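Local coordinates for protein CT_858 (Chlamydia trachomatis, PDB 3DOR), which is a secreted chlamydial protease that probably acts as a serine-type endopeptidase and forms a dimer in its mature form, at residues K25-G33 with G522-V530; L363-T371 with D430-L439. All coordinates share one frame; numbering follows the deposited sequence.

Contact 1. Residues K25-G33 with G522-V530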
loop_
_atom_site.group_PDB
_atom_site.type_symbol
_atom_site.label_atom_id
_atom_site.label_comp_id
_atom_site.label_asym_id
_atom_site.label_seq_id
_atom_site.Cartn_x
_atom_site.Cartn_y
_atom_site.Cartn_z
ATOM N N LYS B 25 12.369 -20.705 2.351
ATOM C CA LYS B 25 11.851 -22.011 1.938
ATOM C C LYS B 25 12.879 -23.145 2.096
ATOM O O LYS B 25 12.615 -24.149 2.761
ATOM C CB LYS B 25 11.360 -21.930 0.483
ATOM C CG LYS B 25 10.936 -23.248 -0.147
ATOM C CD LYS B 25 10.033 -23.002 -1.357
ATOM C CE LYS B 25 10.299 -23.990 -2.494
ATOM N NZ LYS B 25 10.190 -25.420 -2.107
ATOM N N THR B 26 14.049 -22.980 1.496
ATOM C CA THR B 26 15.086 -23.999 1.580
ATOM C C THR B 26 15.505 -24.264 3.028
ATOM O O THR B 26 15.860 -25.382 3.392
ATOM C CB THR B 26 16.318 -23.575 0.772
ATOM O OG1 THR B 26 15.898 -23.118 -0.520
ATOM C CG2 THR B 26 17.268 -24.752 0.589
ATOM N N TRP B 27 15.465 -23.225 3.851
ATOM C CA TRP B 27 15.842 -23.354 5.251
ATOM C C TRP B 27 14.811 -24.153 6.047
ATOM O O TRP B 27 15.169 -24.976 6.886
ATOM C CB TRP B 27 16.022 -21.962 5.868
ATOM C CG TRP B 27 16.054 -21.970 7.351
ATOM C CD1 TRP B 27 15.010 -21.733 8.195
ATOM C CD2 TRP B 27 17.183 -22.263 8.179
ATOM N NE1 TRP B 27 15.419 -21.857 9.501
ATOM C CE2 TRP B 27 16.750 -22.182 9.520
ATOM C CE3 TRP B 27 18.523 -22.585 7.917
ATOM C CZ2 TRP B 27 17.606 -22.415 10.601
ATOM C CZ3 TRP B 27 19.375 -22.817 8.995
ATOM C CH2 TRP B 27 18.910 -22.728 10.322
ATOM N N LYS B 28 13.531 -23.907 5.785
ATOM C CA LYS B 28 12.461 -24.611 6.483
ATOM C C LYS B 28 12.451 -26.108 6.157
ATOM O O LYS B 28 12.165 -26.948 7.018
ATOM C CB LYS B 28 11.116 -23.984 6.118
ATOM C CG LYS B 28 11.048 -22.476 6.402
ATOM C CD LYS B 28 11.244 -22.171 7.892
ATOM C CE LYS B 28 11.165 -20.673 8.172
ATOM N NZ LYS B 28 11.235 -20.378 9.632
ATOM N N GLU B 29 12.757 -26.443 4.910
ATOM C CA GLU B 29 12.779 -27.840 4.503
ATOM C C GLU B 29 13.852 -28.562 5.304
ATOM O O GLU B 29 13.648 -29.683 5.758
ATOM C CB GLU B 29 13.064 -27.952 2.997
ATOM C CG GLU B 29 12.085 -27.134 2.173
ATOM C CD GLU B 29 12.434 -27.044 0.699
ATOM O OE1 GLU B 29 13.609 -26.794 0.363
ATOM O OE2 GLU B 29 11.513 -27.206 -0.128
ATOM N N GLN B 30 14.985 -27.902 5.515
ATOM C CA GLN B 30 16.059 -28.534 6.257
ATOM C C GLN B 30 15.942 -28.404 7.770
ATOM O O GLN B 30 16.244 -29.348 8.494
ATOM C CB GLN B 30 17.407 -27.983 5.812
ATOM C CG GLN B 30 18.570 -28.728 6.429
ATOM C CD GLN B 30 19.914 -28.237 5.936
ATOM O OE1 GLN B 30 20.506 -27.321 6.512
ATOM N NE2 GLN B 30 20.404 -28.841 4.853
ATOM N N TYR B 31 15.513 -27.241 8.250
ATOM C CA TYR B 31 15.393 -27.011 9.683
ATOM C C TYR B 31 14.176 -27.698 10.291
ATOM O O TYR B 31 14.223 -28.172 11.426
ATOM C CB TYR B 31 15.338 -25.505 9.968
ATOM C CG TYR B 31 15.115 -25.153 11.423
ATOM C CD1 TYR B 31 16.103 -25.380 12.389
ATOM C CD2 TYR B 31 13.910 -24.601 11.835
ATOM C CE1 TYR B 31 15.881 -25.056 13.737
ATOM C CE2 TYR B 31 13.681 -24.279 13.156
ATOM C CZ TYR B 31 14.666 -24.508 14.103
ATOM O OH TYR B 31 14.393 -24.190 15.412
ATOM N N LEU B 32 13.091 -27.755 9.527
ATOM C CA LEU B 32 11.850 -28.376 9.983
ATOM C C LEU B 32 11.504 -29.695 9.280
ATOM O O LEU B 32 10.657 -30.443 9.763
ATOM C CB LEU B 32 10.676 -27.423 9.766
ATOM C CG LEU B 32 10.728 -26.008 10.343
ATOM C CD1 LEU B 32 9.480 -25.262 9.907
ATOM C CD2 LEU B 32 10.812 -26.061 11.863
ATOM N N GLY B 33 12.145 -29.981 8.150
ATOM C CA GLY B 33 11.811 -31.194 7.421
ATOM C C GLY B 33 10.470 -30.909 6.763
ATOM O O GLY B 33 9.705 -31.806 6.394
ATOM N N GLY B 522 28.797 -17.348 8.522
ATOM C CA GLY B 522 27.953 -18.317 7.834
ATOM C C GLY B 522 26.656 -18.816 8.447
ATOM O O GLY B 522 25.824 -19.385 7.737
ATOM N N ALA B 523 26.462 -18.631 9.749
ATOM C CA ALA B 523 25.227 -19.094 10.376
ATOM C C ALA B 523 24.053 -18.191 10.000
ATOM O O ALA B 523 24.226 -16.981 9.834
ATOM C CB ALA B 523 25.391 -19.129 11.898
ATOM N N PHE B 524 22.871 -18.782 9.852
ATOM C CA PHE B 524 21.670 -18.016 9.541
ATOM C C PHE B 524 21.076 -17.518 10.865
ATOM O O PHE B 524 21.507 -17.947 11.942
ATOM C CB PHE B 524 20.624 -18.883 8.828
ATOM C CG PHE B 524 21.045 -19.357 7.457
ATOM C CD1 PHE B 524 21.784 -20.532 7.301
ATOM C CD2 PHE B 524 20.701 -18.631 6.325
ATOM C CE1 PHE B 524 22.171 -20.973 6.027
ATOM C CE2 PHE B 524 21.083 -19.060 5.049
ATOM C CZ PHE B 524 21.819 -20.234 4.897
ATOM N N ILE B 525 20.087 -16.631 10.782
ATOM C CA ILE B 525 19.443 -16.088 11.972
ATOM C C ILE B 525 18.058 -16.699 12.165
ATOM O O ILE B 525 17.621 -16.898 13.294
ATOM C CB ILE B 525 19.296 -14.538 11.883
ATOM C CG1 ILE B 525 20.671 -13.897 11.709
ATOM C CG2 ILE B 525 18.638 -13.980 13.155
ATOM C CD1 ILE B 525 21.622 -14.238 12.823
ATOM N N GLU B 526 17.380 -16.994 11.056
ATOM C CA GLU B 526 16.034 -17.577 11.082
ATOM C C GLU B 526 15.932 -18.725 12.087
ATOM O O GLU B 526 16.736 -19.652 12.041
ATOM C CB GLU B 526 15.663 -18.088 9.680
ATOM C CG GLU B 526 14.205 -18.505 9.515
ATOM C CD GLU B 526 13.232 -17.354 9.712
ATOM O OE1 GLU B 526 13.664 -16.185 9.628
ATOM O OE2 GLU B 526 12.026 -17.615 9.938
ATOM N N ASN B 527 14.956 -18.645 12.992
ATOM C CA ASN B 527 14.728 -19.672 14.015
ATOM C C ASN B 527 15.790 -19.803 15.099
ATOM O O ASN B 527 15.469 -19.816 16.287
ATOM C CB ASN B 527 14.551 -21.051 13.360
ATOM C CG ASN B 527 13.281 -21.147 12.558
ATOM O OD1 ASN B 527 12.180 -21.043 13.103
ATOM N ND2 ASN B 527 13.421 -21.334 11.251
ATOM N N ILE B 528 17.045 -19.927 14.676
ATOM C CA ILE B 528 18.185 -20.095 15.580
ATOM C C ILE B 528 18.486 -18.866 16.445
ATOM O O ILE B 528 19.020 -18.987 17.540
ATOM C CB ILE B 528 19.469 -20.443 14.786
ATOM C CG1 ILE B 528 19.238 -21.693 13.940
ATOM C CG2 ILE B 528 20.625 -20.688 15.740
ATOM C CD1 ILE B 528 18.723 -22.874 14.725
ATOM N N GLY B 529 18.160 -17.687 15.933
ATOM C CA GLY B 529 18.403 -16.475 16.682
ATOM C C GLY B 529 19.857 -16.183 16.970
ATOM O O GLY B 529 20.770 -16.760 16.372
ATOM N N VAL B 530 20.066 -15.270 17.909
ATOM C CA VAL B 530 21.397 -14.850 18.294
ATOM C C VAL B 530 21.616 -15.182 19.759
ATOM O O VAL B 530 20.825 -14.799 20.630
ATOM C CB VAL B 530 21.556 -13.334 18.097
ATOM C CG1 VAL B 530 22.957 -12.894 18.466
ATOM C CG2 VAL B 530 21.227 -12.973 16.658
#

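Contact 2. Residues L363-T371 with D430-L439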
loop_
_atom_site.group_PDB
_atom_site.type_symbol
_atom_site.label_atom_id
_atom_site.label_comp_id
_atom_site.label_asym_id
_atom_site.label_seq_id
_atom_site.Cartn_x
_atom_site.Cartn_y
_atom_site.Cartn_z
ATOM N N LEU B 363 28.562 -5.833 8.691
ATOM C CA LEU B 363 27.153 -6.187 8.736
ATOM C C LEU B 363 26.881 -7.522 8.071
ATOM O O LEU B 363 27.537 -7.883 7.098
ATOM C CB LEU B 363 26.312 -5.123 8.022
ATOM C CG LEU B 363 26.163 -3.756 8.703
ATOM C CD1 LEU B 363 25.716 -2.696 7.696
ATOM C CD2 LEU B 363 25.152 -3.891 9.835
ATOM N N PRO B 364 25.922 -8.287 8.606
ATOM C CA PRO B 364 25.603 -9.572 7.989
ATOM C C PRO B 364 24.885 -9.256 6.667
ATOM O O PRO B 364 24.185 -8.244 6.564
ATOM C CB PRO B 364 24.682 -10.230 9.014
ATOM C CG PRO B 364 24.067 -9.071 9.730
ATOM C CD PRO B 364 25.219 -8.128 9.890
ATOM N N LYS B 365 25.057 -10.117 5.670
ATOM C CA LYS B 365 24.442 -9.913 4.363
ATOM C C LYS B 365 23.168 -10.724 4.242
ATOM O O LYS B 365 22.889 -11.565 5.088
ATOM C CB LYS B 365 25.421 -10.309 3.252
ATOM C CG LYS B 365 26.658 -9.429 3.196
ATOM C CD LYS B 365 27.582 -9.857 2.064
ATOM C CE LYS B 365 28.810 -8.951 1.980
ATOM N NZ LYS B 365 29.648 -9.045 3.209
ATOM N N HIS B 366 22.402 -10.478 3.186
ATOM C CA HIS B 366 21.142 -11.190 2.987
ATOM C C HIS B 366 21.029 -11.971 1.672
ATOM O O HIS B 366 21.406 -11.467 0.615
ATOM C CB HIS B 366 19.978 -10.202 3.060
ATOM C CG HIS B 366 19.660 -9.735 4.447
ATOM N ND1 HIS B 366 18.422 -9.926 5.029
ATOM C CD2 HIS B 366 20.406 -9.070 5.360
ATOM C CE1 HIS B 366 18.422 -9.397 6.237
ATOM N NE2 HIS B 366 19.614 -8.871 6.465
ATOM N N ARG B 367 20.513 -13.197 1.751
ATOM C CA ARG B 367 20.292 -14.030 0.557
ATOM C C ARG B 367 18.852 -13.661 0.181
ATOM O O ARG B 367 17.932 -13.862 0.977
ATOM C CB ARG B 367 20.351 -15.530 0.890
ATOM C CG ARG B 367 21.594 -16.033 1.618
ATOM C CD ARG B 367 22.706 -16.470 0.689
ATOM N NE ARG B 367 22.265 -17.375 -0.376
ATOM C CZ ARG B 367 22.242 -18.704 -0.311
ATOM N NH1 ARG B 367 22.635 -19.337 0.787
ATOM N NH2 ARG B 367 21.842 -19.404 -1.368
ATOM N N MET B 368 18.646 -13.141 -1.022
ATOM C CA MET B 368 17.312 -12.698 -1.428
ATOM C C MET B 368 16.606 -13.486 -2.535
ATOM O O MET B 368 17.253 -14.083 -3.387
ATOM C CB MET B 368 17.407 -11.231 -1.863
ATOM C CG MET B 368 17.862 -10.265 -0.771
ATOM S SD MET B 368 18.875 -8.914 -1.438
ATOM C CE MET B 368 17.656 -8.000 -2.361
ATOM N N ILE B 369 15.273 -13.503 -2.500
ATOM C CA ILE B 369 14.498 -14.143 -3.570
ATOM C C ILE B 369 14.137 -12.971 -4.477
ATOM O O ILE B 369 13.646 -11.944 -4.003
ATOM C CB ILE B 369 13.176 -14.784 -3.103
ATOM C CG1 ILE B 369 13.452 -16.008 -2.241
ATOM C CG2 ILE B 369 12.389 -15.257 -4.321
ATOM C CD1 ILE B 369 12.340 -17.077 -2.335
ATOM N N LEU B 370 14.348 -13.125 -5.777
ATOM C CA LEU B 370 14.098 -12.016 -6.688
ATOM C C LEU B 370 13.009 -12.187 -7.738
ATOM O O LEU B 370 12.799 -13.275 -8.271
ATOM C CB LEU B 370 15.411 -11.647 -7.392
ATOM C CG LEU B 370 16.636 -11.338 -6.520
ATOM C CD1 LEU B 370 17.883 -11.214 -7.393
ATOM C CD2 LEU B 370 16.410 -10.047 -5.723
ATOM N N THR B 371 12.322 -11.076 -8.016
ATOM C CA THR B 371 11.275 -10.984 -9.040
ATOM C C THR B 371 11.593 -9.663 -9.750
ATOM O O THR B 371 12.409 -8.875 -9.268
ATOM C CB THR B 371 9.826 -10.915 -8.455
ATOM O OG1 THR B 371 9.659 -9.708 -7.705
ATOM C CG2 THR B 371 9.542 -12.112 -7.561
ATOM N N ASP B 430 20.373 -16.411 -10.617
ATOM C CA ASP B 430 20.564 -16.620 -9.179
ATOM C C ASP B 430 19.437 -15.861 -8.468
ATOM O O ASP B 430 19.682 -14.897 -7.741
ATOM C CB ASP B 430 21.943 -16.063 -8.804
ATOM C CG ASP B 430 22.270 -16.200 -7.327
ATOM O OD1 ASP B 430 21.758 -17.131 -6.672
ATOM O OD2 ASP B 430 23.070 -15.374 -6.832
ATOM N N ILE B 431 18.201 -16.309 -8.675
ATOM C CA ILE B 431 17.039 -15.630 -8.116
ATOM C C ILE B 431 16.204 -16.331 -7.054
ATOM O O ILE B 431 15.334 -15.701 -6.458
ATOM C CB ILE B 431 16.076 -15.207 -9.241
ATOM C CG1 ILE B 431 15.332 -16.430 -9.790
ATOM C CG2 ILE B 431 16.857 -14.529 -10.348
ATOM C CD1 ILE B 431 14.278 -16.097 -10.832
ATOM N N GLU B 432 16.442 -17.618 -6.822
ATOM C CA GLU B 432 15.674 -18.351 -5.813
ATOM C C GLU B 432 16.182 -18.023 -4.402
ATOM O O GLU B 432 15.398 -17.837 -3.476
ATOM C CB GLU B 432 15.767 -19.858 -6.072
ATOM C CG GLU B 432 15.151 -20.312 -7.394
ATOM C CD GLU B 432 13.640 -20.181 -7.419
ATOM O OE1 GLU B 432 13.004 -20.845 -8.260
ATOM O OE2 GLU B 432 13.079 -19.414 -6.606
ATOM N N LEU B 433 17.499 -17.966 -4.249
ATOM C CA LEU B 433 18.131 -17.635 -2.972
ATOM C C LEU B 433 19.506 -17.133 -3.360
ATOM O O LEU B 433 20.491 -17.878 -3.357
ATOM C CB LEU B 433 18.234 -18.864 -2.061
ATOM C CG LEU B 433 18.733 -18.590 -0.629
ATOM C CD1 LEU B 433 17.861 -17.526 0.037
ATOM C CD2 LEU B 433 18.704 -19.881 0.193
ATOM N N SER B 434 19.550 -15.850 -3.705
ATOM C CA SER B 434 20.766 -15.208 -4.175
ATOM C C SER B 434 21.972 -15.313 -3.271
ATOM O O SER B 434 21.863 -15.622 -2.084
ATOM C CB SER B 434 20.503 -13.727 -4.452
ATOM O OG SER B 434 20.440 -12.986 -3.243
ATOM N N THR B 435 23.130 -15.046 -3.863
ATOM C CA THR B 435 24.387 -15.037 -3.146
ATOM C C THR B 435 24.172 -13.896 -2.145
ATOM O O THR B 435 23.366 -13.006 -2.394
ATOM C CB THR B 435 25.552 -14.715 -4.124
ATOM O OG1 THR B 435 26.794 -14.687 -3.412
ATOM C CG2 THR B 435 25.327 -13.374 -4.807
ATOM N N PRO B 436 24.872 -13.909 -0.997
ATOM C CA PRO B 436 24.657 -12.820 -0.038
ATOM C C PRO B 436 24.961 -11.404 -0.529
ATOM O O PRO B 436 26.027 -11.109 -1.074
ATOM C CB PRO B 436 25.501 -13.244 1.174
ATOM C CG PRO B 436 26.561 -14.109 0.582
ATOM C CD PRO B 436 25.811 -14.908 -0.464
ATOM N N ILE B 437 23.983 -10.530 -0.323
ATOM C CA ILE B 437 24.068 -9.131 -0.717
ATOM C C ILE B 437 23.621 -8.295 0.484
ATOM O O ILE B 437 22.563 -8.542 1.057
ATOM C CB ILE B 437 23.120 -8.846 -1.911
ATOM C CG1 ILE B 437 23.501 -9.737 -3.099
ATOM C CG2 ILE B 437 23.162 -7.368 -2.279
ATOM C CD1 ILE B 437 22.626 -9.534 -4.317
ATOM N N PRO B 438 24.419 -7.295 0.883
ATOM C CA PRO B 438 23.990 -6.493 2.033
ATOM C C PRO B 438 22.807 -5.593 1.707
ATOM O O PRO B 438 22.704 -5.060 0.604
ATOM C CB PRO B 438 25.249 -5.711 2.408
ATOM C CG PRO B 438 25.958 -5.554 1.114
ATOM C CD PRO B 438 25.750 -6.881 0.405
ATOM N N LEU B 439 21.903 -5.438 2.665
ATOM C CA LEU B 439 20.739 -4.593 2.449
ATOM C C LEU B 439 21.246 -3.193 2.134
ATOM O O LEU B 439 22.228 -2.740 2.726
ATOM C CB LEU B 439 19.850 -4.588 3.694
ATOM C CG LEU B 439 19.327 -5.971 4.093
ATOM C CD1 LEU B 439 18.470 -5.884 5.366
ATOM C CD2 LEU B 439 18.511 -6.531 2.946
HETATM O O HOH W 1 22.724 -6.558 5.064
#

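Contact 1. Residues K25-G33 with G522-V530
Trp27 lays its indole against the loop 522-530, and most of the contact is built round that ring. With CG anti to the backbone N (chi1 165°), the indole reaches out from helix 25-32 to the loop. Glu526 CB sits over the five-membered ring in a CH-pi contact, 4.1 Å from its centroid, and Phe524 CB lies over the same face farther along. Tyr31 CB closes on the opposite face from within the helix, so the indole is clamped. At its edge Trp27 CH2 meets Ile528 CG1 at 3.8 Å, while the Asn527 amide lies nearly coplanar with the indole, between it, Lys28 and the Tyr31 ring. The Tyr31 ring and the Asn527 amide are turned only 20° apart, with Tyr31 CE2 3.2 Å from Asn527 CG.

Beside this dense centre runs a buried polar strip. The bent chain of Lys28 brings NZ to 2.9 Å from Glu526 OE2, a salt bridge using the anti lone pair of that oxygen. Lys28 NZ is also bonded to the carbonyl of Asn70, so the ammonium has a second partner there.

The outer side of the contact is partly exposed. There Phe524 meets the indole obliquely, planes at 45°, with Phe524 CD1 3.7 Å from Trp27 CZ3, and Ile528 CD1 touches Tyr31 CE1 at 3.7 Å. Gln30, exposed on the helix, packs on Leu206 of the second subunit, which also packs on Phe524.

The helix thus docks on a loop between strands 507-518 and 534-535. Leu516 of strand 507-518 touches Trp27, Phe524 and Glu526, while Ile525 is directed away from helix 25-32 and packs on helix 468-478.

Contact 2. Residues L363-T371 with D430-L439
Lys365, preceded by a water that joins Pro364 O to Leu439 N, runs its aliphatic chain alongside Pro438, with Lys365 CB 3.6 Å from Pro436 CB. His366 forms one antiparallel, hydrogen-bonded bridge with Ile437, each backbone N donating to the other's O. Its ring takes Leu439 CD1 over one face, 3.6 Å from the centroid, while ND1 is held by Ser515. Arg367, bent at chi2 and chi3, curls back on the loop: NH2 donates to Leu433 O at 2.8 Å, nearly in the guanidinium plane, and also bonds Gln205 O of the second subunit. Arg367 NE points at Ser434 O, so close that the exact length is doubtful. Leu433 CG lies over one guanidinium face, 3.3 Å from Arg367 NH2. Met368 N then donates to Ser434 OG at 2.9 Å, and Met368 O accepts from Ser434 N. Past Ile369, Leu370 N reaches Ile431 O at 2.8 Å, in the carbonyl plane. Glu432 pairs with Arg504 of the second subunit. Within the contact neutral carbonyl oxygens, not a carboxylate, receive the Arg367 N-H groups, so its positive charge is probably only partly offset there; the loop is held largely through its backbone, helped by Ser434 OG, and tied directly into the dimer interface.

In the fold
From the N terminus, helix 25-32 comes early, and contact 1 brings it against loop 522-530, closing a loop of nearly the whole chain that takes in the PDZ domain and most of the S41 peptidase region. Contact 2 lies within this span: 363-371, on strand 361-368, is rejoined by 430-439 after a largely helical excursion ending with helix 409-428. The two are therefore nested, not crossed. Their centres are about 15 Å apart, and they meet where Phe524 packs on Arg367. Strand 507-518 links them, pairing with 361-368 and touching Trp27 and Phe524. Both contacts reach the second subunit, so helix 25-32, this sheet and the dimer interface are tied together.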